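Local coordinates for fiber (Murine adenovirus 2, PDB 5NBH), which probably mediates viral attachment to host cells as a fibre protein of the virion and binds N-acetylglucosamine through the distal domain represented by this chain, at residues A[95-100]-A[131-136]; A[195-200]-A[214-219]; A[102-107]-A[121-126]; A[137-142]-A[209-214]. All coordinates share one frame; numbering follows the deposited sequence. Where two conformers were deposited one is given.

How the contacts relate
The four contacts illustrate how a beta-sandwich builds a sugar site from pieces of both sheets. Contact 1 bridges the ABCJ and GHID sheets and brings together Asn97, Thr132 and Gln133 of the N-acetylglucosamine site, which is empty in this chain. Contact 3 belongs to the first sheet and adds Glu102, another site residue; its centre is about 10 Å from that of contact 1, and Asn97 N lies 2.8 Å from Glu102 O. Contacts 2 and 4 belong to the second sheet, share Lys214 and have centres about 19 Å apart. Contact 2 reaches the site through Thr216 OG1, 2.8 Å from Thr132 OG1, whereas contact 4 continues strand 131-140 away from it.

Contact 1. Residues A[95-100]-A[131-136]; sequences LRNGTY and GTQTWE
The N-acetylglucosamine site takes shape where Asn97, just past the end of strand 83-96, reaches Gln133 and Thr134 on strand 131-140 of the facing sheet. With CG anti to the backbone N (chi1 174°), the Asn97 amide extends over to the strand. There its OD1 accepts Thr134 N at 2.9 Å in a nearly straight bond (171°), although the donor stands 52° above the carbonyl plane. The other end of the amide, ND2, is bonded to Glu102 OE1 and to a water at 2.9 Å that donates to Thr132 O. Over one face of the amide lie the Gln133 methylenes, CG coming within 3.5 Å of Asn97 ND2. Trp135 closes the inner side: its CZ3 meets Asn97 CB at 3.9 Å, and Leu95 CB comes obliquely to its CE3, also at 3.9 Å, while NE1 is bound to Ser215 OG. Two further waters join the backbones, one between Arg96 O and Glu136 N, the other between Gly98 N and Thr134 O. A type II' turn from Asn97 to Tyr100 follows. Because both ends of the Asn97 amide are engaged, its rotation is fixed, and a sugar-binding residue is held ready by main chain, carboxylate and water together.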
loop_
_atom_site.group_PDB
_atom_site.type_symbol
_atom_site.label_atom_id
_atom_site.label_comp_id
_atom_site.label_asym_id
_atom_site.label_seq_id
_atom_site.Cartn_x
_atom_site.Cartn_y
_atom_site.Cartn_z
ATOM N N LEU A 95 -21.703 8.071 -10.124
ATOM C CA LEU A 95 -21.197 7.820 -11.459
ATOM C C LEU A 95 -22.318 7.314 -12.346
ATOM O O LEU A 95 -23.167 6.567 -11.901
ATOM C CB LEU A 95 -20.084 6.770 -11.446
ATOM C CG LEU A 95 -18.876 7.149 -10.593
ATOM C CD1 LEU A 95 -17.893 6.023 -10.551
ATOM C CD2 LEU A 95 -18.241 8.399 -11.131
ATOM N N ARG A 96 -22.300 7.741 -13.590
ATOM C CA ARG A 96 -23.247 7.242 -14.603
ATOM C C ARG A 96 -22.523 6.344 -15.598
ATOM O O ARG A 96 -21.395 6.656 -16.035
ATOM C CB ARG A 96 -23.859 8.422 -15.335
ATOM C CG ARG A 96 -24.942 8.041 -16.315
ATOM C CD ARG A 96 -25.619 9.261 -16.886
ATOM N NE ARG A 96 -26.747 8.897 -17.740
ATOM C CZ ARG A 96 -27.628 9.746 -18.261
ATOM N NH1 ARG A 96 -27.512 11.061 -18.066
ATOM N NH2 ARG A 96 -28.608 9.280 -19.025
ATOM N N ASN A 97 -23.178 5.246 -15.989
ATOM C CA ASN A 97 -22.688 4.375 -17.035
ATOM C C ASN A 97 -22.976 4.989 -18.406
ATOM O O ASN A 97 -24.037 4.720 -19.023
ATOM C CB ASN A 97 -23.334 2.992 -16.935
ATOM C CG ASN A 97 -22.961 2.087 -18.095
ATOM O OD1 ASN A 97 -21.967 2.312 -18.806
ATOM N ND2 ASN A 97 -23.780 1.055 -18.314
ATOM N N GLY A 98 -22.041 5.796 -18.892
ATOM C CA GLY A 98 -22.172 6.469 -20.183
ATOM C C GLY A 98 -23.457 7.252 -20.314
ATOM O O GLY A 98 -23.709 8.110 -19.496
ATOM N N THR A 99 -24.237 6.965 -21.373
ATOM C CA THR A 99 -25.484 7.642 -21.652
ATOM C C THR A 99 -26.694 6.857 -21.158
ATOM O O THR A 99 -27.839 7.298 -21.369
ATOM C CB THR A 99 -25.643 7.931 -23.168
ATOM O OG1 THR A 99 -25.285 6.776 -23.948
ATOM C CG2 THR A 99 -24.743 9.063 -23.563
ATOM N N TYR A 100 -26.459 5.702 -20.521
ATOM C CA TYR A 100 -27.559 4.833 -20.099
ATOM C C TYR A 100 -28.123 5.392 -18.812
ATOM O O TYR A 100 -27.458 6.175 -18.110
ATOM C CB TYR A 100 -27.087 3.394 -19.905
ATOM C CG TYR A 100 -26.648 2.615 -21.148
ATOM C CD1 TYR A 100 -26.601 3.194 -22.439
ATOM C CD2 TYR A 100 -26.237 1.302 -21.029
ATOM C CE1 TYR A 100 -26.175 2.462 -23.535
ATOM C CE2 TYR A 100 -25.799 0.569 -22.124
ATOM C CZ TYR A 100 -25.771 1.155 -23.379
ATOM O OH TYR A 100 -25.329 0.411 -24.442
ATOM N N GLY A 131 -23.772 -6.883 -19.920
ATOM C CA GLY A 131 -22.969 -6.110 -20.839
ATOM C C GLY A 131 -21.804 -5.493 -20.101
ATOM O O GLY A 131 -21.406 -5.996 -19.072
ATOM N N THR A 132 -21.255 -4.423 -20.658
ATOM C CA THR A 132 -20.050 -3.797 -20.105
ATOM C C THR A 132 -20.384 -2.371 -19.732
ATOM O O THR A 132 -20.893 -1.631 -20.586
ATOM C CB THR A 132 -18.894 -3.850 -21.095
ATOM O OG1 THR A 132 -18.543 -5.229 -21.326
ATOM C CG2 THR A 132 -17.664 -3.087 -20.562
ATOM N N GLN A 133 -20.118 -1.980 -18.476
ATOM C CA GLN A 133 -20.394 -0.602 -18.013
ATOM C C GLN A 133 -19.112 0.212 -18.066
ATOM O O GLN A 133 -18.031 -0.328 -17.827
ATOM C CB GLN A 133 -20.935 -0.544 -16.566
ATOM C CG GLN A 133 -22.184 -1.377 -16.331
ATOM C CD GLN A 133 -21.883 -2.857 -16.130
ATOM O OE1 GLN A 133 -20.953 -3.214 -15.418
ATOM N NE2 GLN A 133 -22.693 -3.725 -16.732
ATOM N N THR A 134 -19.238 1.505 -18.339
ATOM C CA THR A 134 -18.092 2.396 -18.429
ATOM C C THR A 134 -18.230 3.430 -17.345
ATOM O O THR A 134 -19.213 4.169 -17.314
ATOM C CB THR A 134 -17.974 3.078 -19.830
ATOM O OG1 THR A 134 -17.749 2.095 -20.844
ATOM C CG2 THR A 134 -16.787 4.002 -19.855
ATOM N N TRP A 135 -17.244 3.463 -16.432
ATOM C CA TRP A 135 -17.220 4.390 -15.320
ATOM C C TRP A 135 -16.034 5.295 -15.594
ATOM O O TRP A 135 -14.902 4.799 -15.685
ATOM C CB TRP A 135 -17.045 3.663 -13.982
ATOM C CG TRP A 135 -17.975 2.476 -13.809
ATOM C CD1 TRP A 135 -17.621 1.166 -13.868
ATOM C CD2 TRP A 135 -19.404 2.500 -13.628
ATOM N NE1 TRP A 135 -18.718 0.375 -13.711
ATOM C CE2 TRP A 135 -19.830 1.167 -13.554
ATOM C CE3 TRP A 135 -20.360 3.524 -13.511
ATOM C CZ2 TRP A 135 -21.170 0.820 -13.362
ATOM C CZ3 TRP A 135 -21.713 3.176 -13.338
ATOM C CH2 TRP A 135 -22.104 1.851 -13.265
ATOM N N GLU A 136 -16.268 6.591 -15.692
ATOM C CA GLU A 136 -15.224 7.533 -16.105
ATOM C C GLU A 136 -14.976 8.511 -14.986
ATOM O O GLU A 136 -15.917 9.151 -14.509
ATOM C CB GLU A 136 -15.656 8.274 -17.377
ATOM C CG GLU A 136 -14.599 9.165 -18.018
ATOM C CD GLU A 136 -15.134 9.847 -19.282
ATOM O OE1 GLU A 136 -14.860 9.398 -20.401
ATOM O OE2 GLU A 136 -15.806 10.864 -19.122
HETATM O O HOH W 1 -19.045 7.210 -14.886
HETATM O O HOH W 2 -23.372 -0.830 -20.516
HETATM O O HOH W 3 -19.100 6.723 -18.383
#

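Contact 2. Residues A[195-200]-A[214-219]; sequences STYCSY and KSTTSG
The ring of Tyr197 meets Thr216 obliquely, while over one of its faces, offset toward the rim, lies OG1 of Thr196 from its own strand. Thr216 OG1 approaches Tyr197 CE1 to 3.4 Å, and the Thr216 methyl CG2 lies 3.8 Å from Tyr197 OH. Phe192 of the second subunit stacks on the same tyrosine, so the ring serves the subunit interface as well as the hairpin. Thr196 uses its hydroxyl on the main chain: OG1, set anti to the backbone N (chi1 -177°), donates to Thr216 O at 2.7 Å from 35° above the carbonyl plane. Next along, Thr216 N donates to Tyr197 O at 3.3 Å. The pairing becomes regular at Ser199 and Lys214, whose backbones exchange two bonds, Ser199 N to Lys214 O at 2.9 Å and Lys214 N to Ser199 O at 3.1 Å. On that face Ser199 OG rests 3.2 Å from Lys214 CB, and the extended lysine chain then leads away from strand 191-205, along Thr132 and Thr134 of strand 131-140. Cys198 and Ser215 form the intervening non-hydrogen-bonded pair, turned to the other face, where both touch Phe224 of strand 223-231. Thr216 OG1 links the pair of strands to Thr132 of the N-acetylglucosamine site. The arrangement is an antiparallel beta hairpin within the GHID sheet of the fibre head.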
loop_
_atom_site.group_PDB
_atom_site.type_symbol
_atom_site.label_atom_id
_atom_site.label_comp_id
_atom_site.label_asym_id
_atom_site.label_seq_id
_atom_site.Cartn_x
_atom_site.Cartn_y
_atom_site.Cartn_z
ATOM N N SER A 195 -17.899 -14.241 -10.997
ATOM C CA SER A 195 -16.470 -13.954 -11.195
ATOM C C SER A 195 -16.312 -13.399 -12.598
ATOM O O SER A 195 -16.701 -14.034 -13.592
ATOM C CB SER A 195 -15.593 -15.182 -11.049
ATOM O OG SER A 195 -15.852 -15.806 -9.817
ATOM N N THR A 196 -15.751 -12.199 -12.683
ATOM C CA THR A 196 -15.635 -11.499 -13.945
ATOM C C THR A 196 -14.383 -10.598 -13.899
ATOM O O THR A 196 -13.377 -10.928 -13.215
ATOM C CB THR A 196 -16.969 -10.794 -14.313
ATOM O OG1 THR A 196 -16.831 -10.177 -15.603
ATOM C CG2 THR A 196 -17.407 -9.775 -13.269
ATOM N N TYR A 197 -14.388 -9.532 -14.659
ATOM C CA TYR A 197 -13.210 -8.669 -14.808
ATOM C C TYR A 197 -13.618 -7.225 -15.040
ATOM O O TYR A 197 -14.777 -6.918 -15.375
ATOM C CB TYR A 197 -12.331 -9.162 -15.954
ATOM C CG TYR A 197 -13.112 -9.413 -17.235
ATOM C CD1 TYR A 197 -13.429 -8.380 -18.081
ATOM C CD2 TYR A 197 -13.533 -10.699 -17.577
ATOM C CE1 TYR A 197 -14.153 -8.596 -19.244
ATOM C CE2 TYR A 197 -14.248 -10.924 -18.750
ATOM C CZ TYR A 197 -14.559 -9.868 -19.571
ATOM O OH TYR A 197 -15.267 -10.066 -20.764
ATOM N N CYS A 198 -12.650 -6.338 -14.792
ATOM C CA CYS A 198 -12.822 -4.935 -14.991
ATOM C C CYS A 198 -11.545 -4.393 -15.623
ATOM O O CYS A 198 -10.433 -4.717 -15.173
ATOM C CB CYS A 198 -13.092 -4.243 -13.663
ATOM S SG CYS A 198 -13.503 -2.475 -13.783
ATOM N N SER A 199 -11.689 -3.602 -16.671
ATOM C CA SER A 199 -10.524 -2.925 -17.245
ATOM C C SER A 199 -10.267 -1.572 -16.566
ATOM O O SER A 199 -11.177 -0.957 -16.002
ATOM C CB SER A 199 -10.689 -2.727 -18.730
ATOM O OG SER A 199 -11.719 -1.867 -18.997
ATOM N N TYR A 200 -9.035 -1.119 -16.661
ATOM C CA TYR A 200 -8.704 0.255 -16.310
ATOM C C TYR A 200 -7.866 0.829 -17.442
ATOM O O TYR A 200 -7.098 0.126 -18.088
ATOM C CB TYR A 200 -8.000 0.339 -14.941
ATOM C CG TYR A 200 -6.722 -0.459 -14.923
ATOM C CD1 TYR A 200 -6.745 -1.798 -14.579
ATOM C CD2 TYR A 200 -5.498 0.113 -15.297
ATOM C CE1 TYR A 200 -5.586 -2.571 -14.576
ATOM C CE2 TYR A 200 -4.318 -0.668 -15.318
ATOM C CZ TYR A 200 -4.381 -2.006 -14.947
ATOM O OH TYR A 200 -3.251 -2.826 -14.979
ATOM N N LYS A 214 -13.977 -0.272 -17.063
ATOM C CA LYS A 214 -15.071 -0.977 -17.737
ATOM C C LYS A 214 -15.295 -2.346 -17.112
ATOM O O LYS A 214 -14.461 -3.245 -17.241
ATOM C CB LYS A 214 -14.827 -1.079 -19.234
ATOM C CG LYS A 214 -14.735 0.237 -19.950
ATOM C CD LYS A 214 -14.438 0.075 -21.449
ATOM C CE LYS A 214 -14.221 1.446 -22.050
ATOM N NZ LYS A 214 -14.114 1.478 -23.543
ATOM N N SER A 215 -16.426 -2.477 -16.429
ATOM C CA SER A 215 -16.804 -3.720 -15.778
ATOM C C SER A 215 -17.732 -4.532 -16.681
ATOM O O SER A 215 -18.632 -3.973 -17.343
ATOM C CB SER A 215 -17.511 -3.425 -14.460
ATOM O OG SER A 215 -18.545 -2.469 -14.572
ATOM N N THR A 216 -17.560 -5.842 -16.684
ATOM C CA THR A 216 -18.402 -6.718 -17.530
ATOM C C THR A 216 -19.234 -7.615 -16.621
ATOM O O THR A 216 -18.693 -8.290 -15.746
ATOM C CB THR A 216 -17.559 -7.514 -18.499
ATOM O OG1 THR A 216 -16.953 -6.601 -19.408
ATOM C CG2 THR A 216 -18.392 -8.519 -19.279
ATOM N N THR A 217 -20.554 -7.565 -16.793
ATOM C CA THR A 217 -21.492 -8.323 -15.942
ATOM C C THR A 217 -22.453 -9.193 -16.808
ATOM O O THR A 217 -22.648 -8.908 -17.978
ATOM C CB THR A 217 -22.286 -7.415 -14.995
ATOM O OG1 THR A 217 -23.141 -6.523 -15.742
ATOM C CG2 THR A 217 -21.321 -6.582 -14.149
ATOM N N SER A 218 -22.983 -10.252 -16.207
ATOM C CA SER A 218 -24.072 -11.050 -16.779
ATOM C C SER A 218 -25.168 -11.189 -15.737
ATOM O O SER A 218 -25.027 -11.956 -14.780
ATOM C CB SER A 218 -23.587 -12.439 -17.170
ATOM O OG SER A 218 -22.360 -12.364 -17.850
ATOM N N GLY A 219 -26.217 -10.391 -15.859
ATOM C CA GLY A 219 -27.383 -10.558 -15.023
ATOM C C GLY A 219 -27.392 -9.765 -13.737
ATOM O O GLY A 219 -28.467 -9.416 -13.250
#

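Contact 3. Residues A[102-107]-A[121-126]; sequences EYADAH and IDVTGE
Ala104 and Ala106 turn their methyls to the same face of the hairpin as Val123, so that small side chains of one strand meet branched ones of the other. Val123 CG1 comes to 3.8 Å from Ala104 CB. Ile121 sets CG1 anti to its own nitrogen (chi1 -169°), which, with chi2 also extended, brings CD1 to 3.9 Å from Ala106 CB. Gly125 lies opposite Ala104 in a non-hydrogen-bonded pair, Ala104 CB lying 3.7 Å from Gly125 CA. This face looks into the sandwich: Trp135 of the other sheet touches Ala104. The opposite face is polar. His107 and Asp122 stand beside each other there, as do Asp105 and Thr124, each couple a hydrogen-bonded pair of backbones; Thr124 N to Asp105 O, at 2.9 Å, is representative. Asp122 OD1 is bound by Gln225 NE2 on the next strand. The hairpin, strands 103-113 and 116-125 of the ABCJ sheet, follows directly on Glu102 of the N-acetylglucosamine site. At its open end Glu126 N donates to Tyr103 O at 3.1 Å. The Glu126 chain, extended beyond CG, lies alongside Tyr103: its OE1 accepts a hydrogen bond from a water 2.9 Å away, which also accepts from Tyr103 N and lies in plane at the edge of the tyrosine ring. Asp105 OD1 and Glu126 OE2 are 5.5 Å apart, and both form salt bridges with Arg94. That shared arginine probably offsets the mutual repulsion of the two carboxylates and favours their ionised forms, tying this hairpin to strand 83-96.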
loop_
_atom_site.group_PDB
_atom_site.type_symbol
_atom_site.label_atom_id
_atom_site.label_comp_id
_atom_site.label_asym_id
_atom_site.label_seq_id
_atom_site.Cartn_x
_atom_site.Cartn_y
_atom_site.Cartn_z
ATOM N N GLU A 102 -28.233 4.279 -15.919
ATOM C CA GLU A 102 -27.648 3.317 -14.983
ATOM C C GLU A 102 -26.574 4.069 -14.212
ATOM O O GLU A 102 -25.727 4.751 -14.830
ATOM C CB GLU A 102 -27.024 2.148 -15.721
ATOM C CG GLU A 102 -28.034 1.215 -16.394
ATOM C CD GLU A 102 -27.403 0.042 -17.112
ATOM O OE1 GLU A 102 -26.165 -0.208 -16.978
ATOM O OE2 GLU A 102 -28.174 -0.648 -17.853
ATOM N N TYR A 103 -26.619 3.939 -12.893
ATOM C CA TYR A 103 -25.724 4.698 -11.998
ATOM C C TYR A 103 -25.085 3.790 -10.936
ATOM O O TYR A 103 -25.559 2.690 -10.680
ATOM C CB TYR A 103 -26.499 5.813 -11.312
ATOM C CG TYR A 103 -27.075 6.841 -12.264
ATOM C CD1 TYR A 103 -28.269 6.586 -12.959
ATOM C CD2 TYR A 103 -26.407 8.031 -12.529
ATOM C CE1 TYR A 103 -28.800 7.531 -13.839
ATOM C CE2 TYR A 103 -26.927 8.972 -13.424
ATOM C CZ TYR A 103 -28.117 8.721 -14.063
ATOM O OH TYR A 103 -28.625 9.646 -14.945
ATOM N N ALA A 104 -24.009 4.289 -10.335
ATOM C CA ALA A 104 -23.341 3.637 -9.212
ATOM C C ALA A 104 -22.822 4.699 -8.240
ATOM O O ALA A 104 -22.620 5.846 -8.612
ATOM C CB ALA A 104 -22.209 2.779 -9.701
ATOM N N ASP A 105 -22.610 4.278 -6.999
ATOM C CA ASP A 105 -21.921 5.089 -5.984
ATOM C C ASP A 105 -20.550 4.471 -5.793
ATOM O O ASP A 105 -20.433 3.245 -5.714
ATOM C CB ASP A 105 -22.648 5.011 -4.660
ATOM C CG ASP A 105 -23.829 5.970 -4.581
ATOM O OD1 ASP A 105 -24.021 6.779 -5.503
ATOM O OD2 ASP A 105 -24.549 5.911 -3.567
ATOM N N ALA A 106 -19.517 5.296 -5.726
ATOM C CA ALA A 106 -18.175 4.777 -5.623
ATOM C C ALA A 106 -17.399 5.466 -4.490
ATOM O O ALA A 106 -17.443 6.680 -4.363
ATOM C CB ALA A 106 -17.464 4.940 -6.957
ATOM N N HIS A 107 -16.731 4.658 -3.677
ATOM C CA HIS A 107 -15.722 5.145 -2.728
ATOM C C HIS A 107 -14.385 4.928 -3.392
ATOM O O HIS A 107 -14.125 3.848 -3.912
ATOM C CB HIS A 107 -15.771 4.385 -1.420
ATOM C CG HIS A 107 -17.069 4.523 -0.672
ATOM N ND1 HIS A 107 -17.314 5.538 0.224
ATOM C CD2 HIS A 107 -18.166 3.731 -0.651
ATOM C CE1 HIS A 107 -18.518 5.390 0.738
ATOM N NE2 HIS A 107 -19.063 4.306 0.217
ATOM N N ILE A 121 -11.003 1.316 -5.712
ATOM C CA ILE A 121 -12.372 1.743 -5.872
ATOM C C ILE A 121 -13.330 0.656 -5.395
ATOM O O ILE A 121 -13.094 -0.526 -5.586
ATOM C CB ILE A 121 -12.684 2.159 -7.340
ATOM C CG1 ILE A 121 -14.037 2.855 -7.424
ATOM C CG2 ILE A 121 -12.570 0.979 -8.294
ATOM C CD1 ILE A 121 -14.237 3.582 -8.758
ATOM N N ASP A 122 -14.405 1.099 -4.775
ATOM C CA ASP A 122 -15.479 0.225 -4.312
ATOM C C ASP A 122 -16.725 0.723 -5.003
ATOM O O ASP A 122 -17.162 1.823 -4.716
ATOM C CB ASP A 122 -15.602 0.390 -2.810
ATOM C CG ASP A 122 -16.316 -0.739 -2.186
ATOM O OD1 ASP A 122 -15.636 -1.596 -1.606
ATOM O OD2 ASP A 122 -17.540 -0.803 -2.338
ATOM N N VAL A 123 -17.264 -0.041 -5.950
ATOM C CA VAL A 123 -18.350 0.433 -6.818
ATOM C C VAL A 123 -19.597 -0.301 -6.398
ATOM O O VAL A 123 -19.584 -1.512 -6.289
ATOM C CB VAL A 123 -18.074 0.118 -8.310
ATOM C CG1 VAL A 123 -19.251 0.522 -9.211
ATOM C CG2 VAL A 123 -16.810 0.801 -8.792
ATOM N N THR A 124 -20.671 0.418 -6.134
ATOM C CA THR A 124 -21.953 -0.219 -5.843
ATOM C C THR A 124 -22.966 0.282 -6.875
ATOM O O THR A 124 -23.539 1.369 -6.753
ATOM C CB THR A 124 -22.447 0.073 -4.424
ATOM O OG1 THR A 124 -21.458 -0.350 -3.477
ATOM C CG2 THR A 124 -23.732 -0.673 -4.131
ATOM N N GLY A 125 -23.120 -0.515 -7.924
ATOM C CA GLY A 125 -24.128 -0.275 -8.973
ATOM C C GLY A 125 -25.549 -0.505 -8.486
ATOM O O GLY A 125 -25.803 -1.293 -7.561
ATOM N N GLU A 126 -26.490 0.198 -9.119
ATOM C CA GLU A 126 -27.881 0.152 -8.701
ATOM C C GLU A 126 -28.685 -0.817 -9.532
ATOM O O GLU A 126 -29.688 -1.308 -9.065
ATOM C CB GLU A 126 -28.539 1.505 -8.865
ATOM C CG GLU A 126 -28.031 2.599 -7.965
ATOM C CD GLU A 126 -28.826 3.881 -8.141
ATOM O OE1 GLU A 126 -29.432 4.135 -9.222
ATOM O OE2 GLU A 126 -28.854 4.645 -7.170
HETATM O O HOH W 4 -29.239 3.051 -11.922
HETATM O O HOH W 5 -26.051 0.232 -11.944
HETATM O O HOH W 6 -19.523 1.670 -3.164
#

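Contact 4. Residues A[137-142]-A[209-214]; sequences LQFDGT and FYITLK
Different first torsions bring Phe139 and Phe209 together: CG of Phe139 is anti to its carbonyl carbon (chi1 -57°), that of Phe209 anti to the nitrogen (chi1 166°). The two rings consequently lie side by side and point the same way, with Phe139 CD1 3.6 Å from Phe209 CD2 and the planes inclined by 31°. Farther along, Phe139 CE1 meets Ile211 CD1 at 4.0 Å, crossing at a slant. Leu137 sits beside Ile211 on this apolar face, their CB atoms 4.3 Å apart. The backbones supply two bonds at each hydrogen-bonded pair, among them Leu137 N to Ile211 O at 2.8 Å and Phe139 N to Phe209 O at 2.8 Å. On the other face Gln138, in one of its two conformers, lies alongside Tyr210, CG over one ring face toward the rim and the amide nearly parallel to the ring; Arg205 adds a cation-pi contact. Asp140 OD1 accepts Thr142 N at 2.9 Å, an Asx turn. The two strands are thus zipped antiparallel in the GHID sheet. Strand 191-205 flanks strand 208-217 on its other side, and Phe119 of strand 116-125, in the facing ABCJ sheet, packs against both Leu137 and Ile211.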
loop_
_atom_site.group_PDB
_atom_site.type_symbol
_atom_site.label_atom_id
_atom_site.label_comp_id
_atom_site.label_asym_id
_atom_site.label_seq_id
_atom_site.Cartn_x
_atom_site.Cartn_y
_atom_site.Cartn_z
ATOM N N LEU A 137 -13.728 8.603 -14.528
ATOM C CA LEU A 137 -13.293 9.664 -13.588
ATOM C C LEU A 137 -12.405 10.669 -14.303
ATOM O O LEU A 137 -11.467 10.291 -14.956
ATOM C CB LEU A 137 -12.484 9.048 -12.427
ATOM C CG LEU A 137 -13.198 7.966 -11.621
ATOM C CD1 LEU A 137 -12.244 7.263 -10.643
ATOM C CD2 LEU A 137 -14.383 8.590 -10.914
ATOM N N GLN A 138 -12.730 11.948 -14.167
ATOM C CA GLN A 138 -12.014 13.039 -14.806
ATOM C C GLN A 138 -11.347 13.879 -13.721
ATOM O O GLN A 138 -11.973 14.160 -12.705
ATOM C CB GLN A 138 -13.018 13.908 -15.561
ATOM C CG GLN A 138 -12.430 14.997 -16.426
ATOM C CD GLN A 138 -13.503 15.862 -17.056
ATOM O OE1 GLN A 138 -13.196 16.889 -17.642
ATOM N NE2 GLN A 138 -14.764 15.458 -16.928
ATOM N N PHE A 139 -10.118 14.282 -13.977
ATOM C CA PHE A 139 -9.342 15.100 -13.073
ATOM C C PHE A 139 -8.699 16.214 -13.877
ATOM O O PHE A 139 -8.179 15.985 -14.987
ATOM C CB PHE A 139 -8.222 14.274 -12.425
ATOM C CG PHE A 139 -8.705 13.062 -11.698
ATOM C CD1 PHE A 139 -8.876 11.859 -12.377
ATOM C CD2 PHE A 139 -8.959 13.092 -10.331
ATOM C CE1 PHE A 139 -9.321 10.734 -11.723
ATOM C CE2 PHE A 139 -9.402 11.962 -9.658
ATOM C CZ PHE A 139 -9.590 10.779 -10.356
ATOM N N ASP A 140 -8.616 17.393 -13.272
ATOM C CA ASP A 140 -7.900 18.494 -13.913
ATOM C C ASP A 140 -6.477 18.077 -14.292
ATOM O O ASP A 140 -5.740 17.572 -13.474
ATOM C CB ASP A 140 -7.908 19.736 -12.999
ATOM C CG ASP A 140 -7.360 20.959 -13.719
ATOM O OD1 ASP A 140 -6.144 21.036 -13.936
ATOM O OD2 ASP A 140 -8.181 21.806 -14.120
ATOM N N GLY A 141 -6.088 18.280 -15.545
ATOM C CA GLY A 141 -4.823 17.780 -16.038
ATOM C C GLY A 141 -3.576 18.460 -15.500
ATOM O O GLY A 141 -2.490 17.931 -15.691
ATOM N N THR A 142 -3.754 19.616 -14.864
ATOM C CA THR A 142 -2.654 20.405 -14.270
ATOM C C THR A 142 -2.675 20.378 -12.733
ATOM O O THR A 142 -1.606 20.280 -12.113
ATOM C CB THR A 142 -2.742 21.867 -14.755
ATOM O OG1 THR A 142 -2.706 21.880 -16.188
ATOM C CG2 THR A 142 -1.579 22.662 -14.250
ATOM N N PHE A 209 -7.071 14.555 -17.181
ATOM C CA PHE A 209 -6.640 13.171 -16.894
ATOM C C PHE A 209 -7.884 12.344 -16.636
ATOM O O PHE A 209 -8.717 12.754 -15.871
ATOM C CB PHE A 209 -5.733 13.197 -15.636
ATOM C CG PHE A 209 -5.473 11.846 -15.019
ATOM C CD1 PHE A 209 -5.082 10.778 -15.792
ATOM C CD2 PHE A 209 -5.535 11.677 -13.635
ATOM C CE1 PHE A 209 -4.816 9.551 -15.233
ATOM C CE2 PHE A 209 -5.251 10.453 -13.051
ATOM C CZ PHE A 209 -4.896 9.393 -13.843
ATOM N N TYR A 210 -8.006 11.215 -17.335
ATOM C CA TYR A 210 -9.097 10.287 -17.224
ATOM C C TYR A 210 -8.629 8.919 -16.730
ATOM O O TYR A 210 -7.654 8.351 -17.225
ATOM C CB TYR A 210 -9.768 10.069 -18.576
ATOM C CG TYR A 210 -10.505 11.266 -19.134
ATOM C CD1 TYR A 210 -9.801 12.394 -19.596
ATOM C CD2 TYR A 210 -11.872 11.254 -19.247
ATOM C CE1 TYR A 210 -10.466 13.494 -20.093
ATOM C CE2 TYR A 210 -12.566 12.354 -19.781
ATOM C CZ TYR A 210 -11.852 13.471 -20.203
ATOM O OH TYR A 210 -12.527 14.544 -20.750
ATOM N N ILE A 211 -9.352 8.401 -15.741
ATOM C CA ILE A 211 -9.314 6.992 -15.373
ATOM C C ILE A 211 -10.640 6.437 -15.835
ATOM O O ILE A 211 -11.724 6.845 -15.345
ATOM C CB ILE A 211 -9.116 6.751 -13.852
ATOM C CG1 ILE A 211 -7.803 7.349 -13.417
ATOM C CG2 ILE A 211 -9.230 5.270 -13.502
ATOM C CD1 ILE A 211 -7.458 7.167 -11.950
ATOM N N THR A 212 -10.566 5.481 -16.755
ATOM C CA THR A 212 -11.785 4.877 -17.322
ATOM C C THR A 212 -11.795 3.414 -16.948
ATOM O O THR A 212 -10.826 2.707 -17.227
ATOM C CB THR A 212 -11.827 5.068 -18.845
ATOM O OG1 THR A 212 -11.628 6.464 -19.151
ATOM C CG2 THR A 212 -13.141 4.628 -19.416
ATOM N N LEU A 213 -12.852 3.003 -16.250
ATOM C CA LEU A 213 -13.049 1.622 -15.852
ATOM C C LEU A 213 -14.166 0.968 -16.626
ATOM O O LEU A 213 -15.205 1.577 -16.828
ATOM C CB LEU A 213 -13.365 1.539 -14.358
ATOM C CG LEU A 213 -12.438 2.365 -13.443
ATOM C CD1 LEU A 213 -12.983 2.317 -12.035
ATOM C CD2 LEU A 213 -11.012 1.845 -13.456
ATOM N N LYS A 214 -13.977 -0.272 -17.063
ATOM C CA LYS A 214 -15.071 -0.977 -17.737
ATOM C C LYS A 214 -15.295 -2.346 -17.112
ATOM O O LYS A 214 -14.461 -3.245 -17.241
ATOM C CB LYS A 214 -14.827 -1.079 -19.234
ATOM C CG LYS A 214 -14.735 0.237 -19.950
ATOM C CD LYS A 214 -14.438 0.075 -21.449
ATOM C CE LYS A 214 -14.221 1.446 -22.050
ATOM N NZ LYS A 214 -14.114 1.478 -23.543
#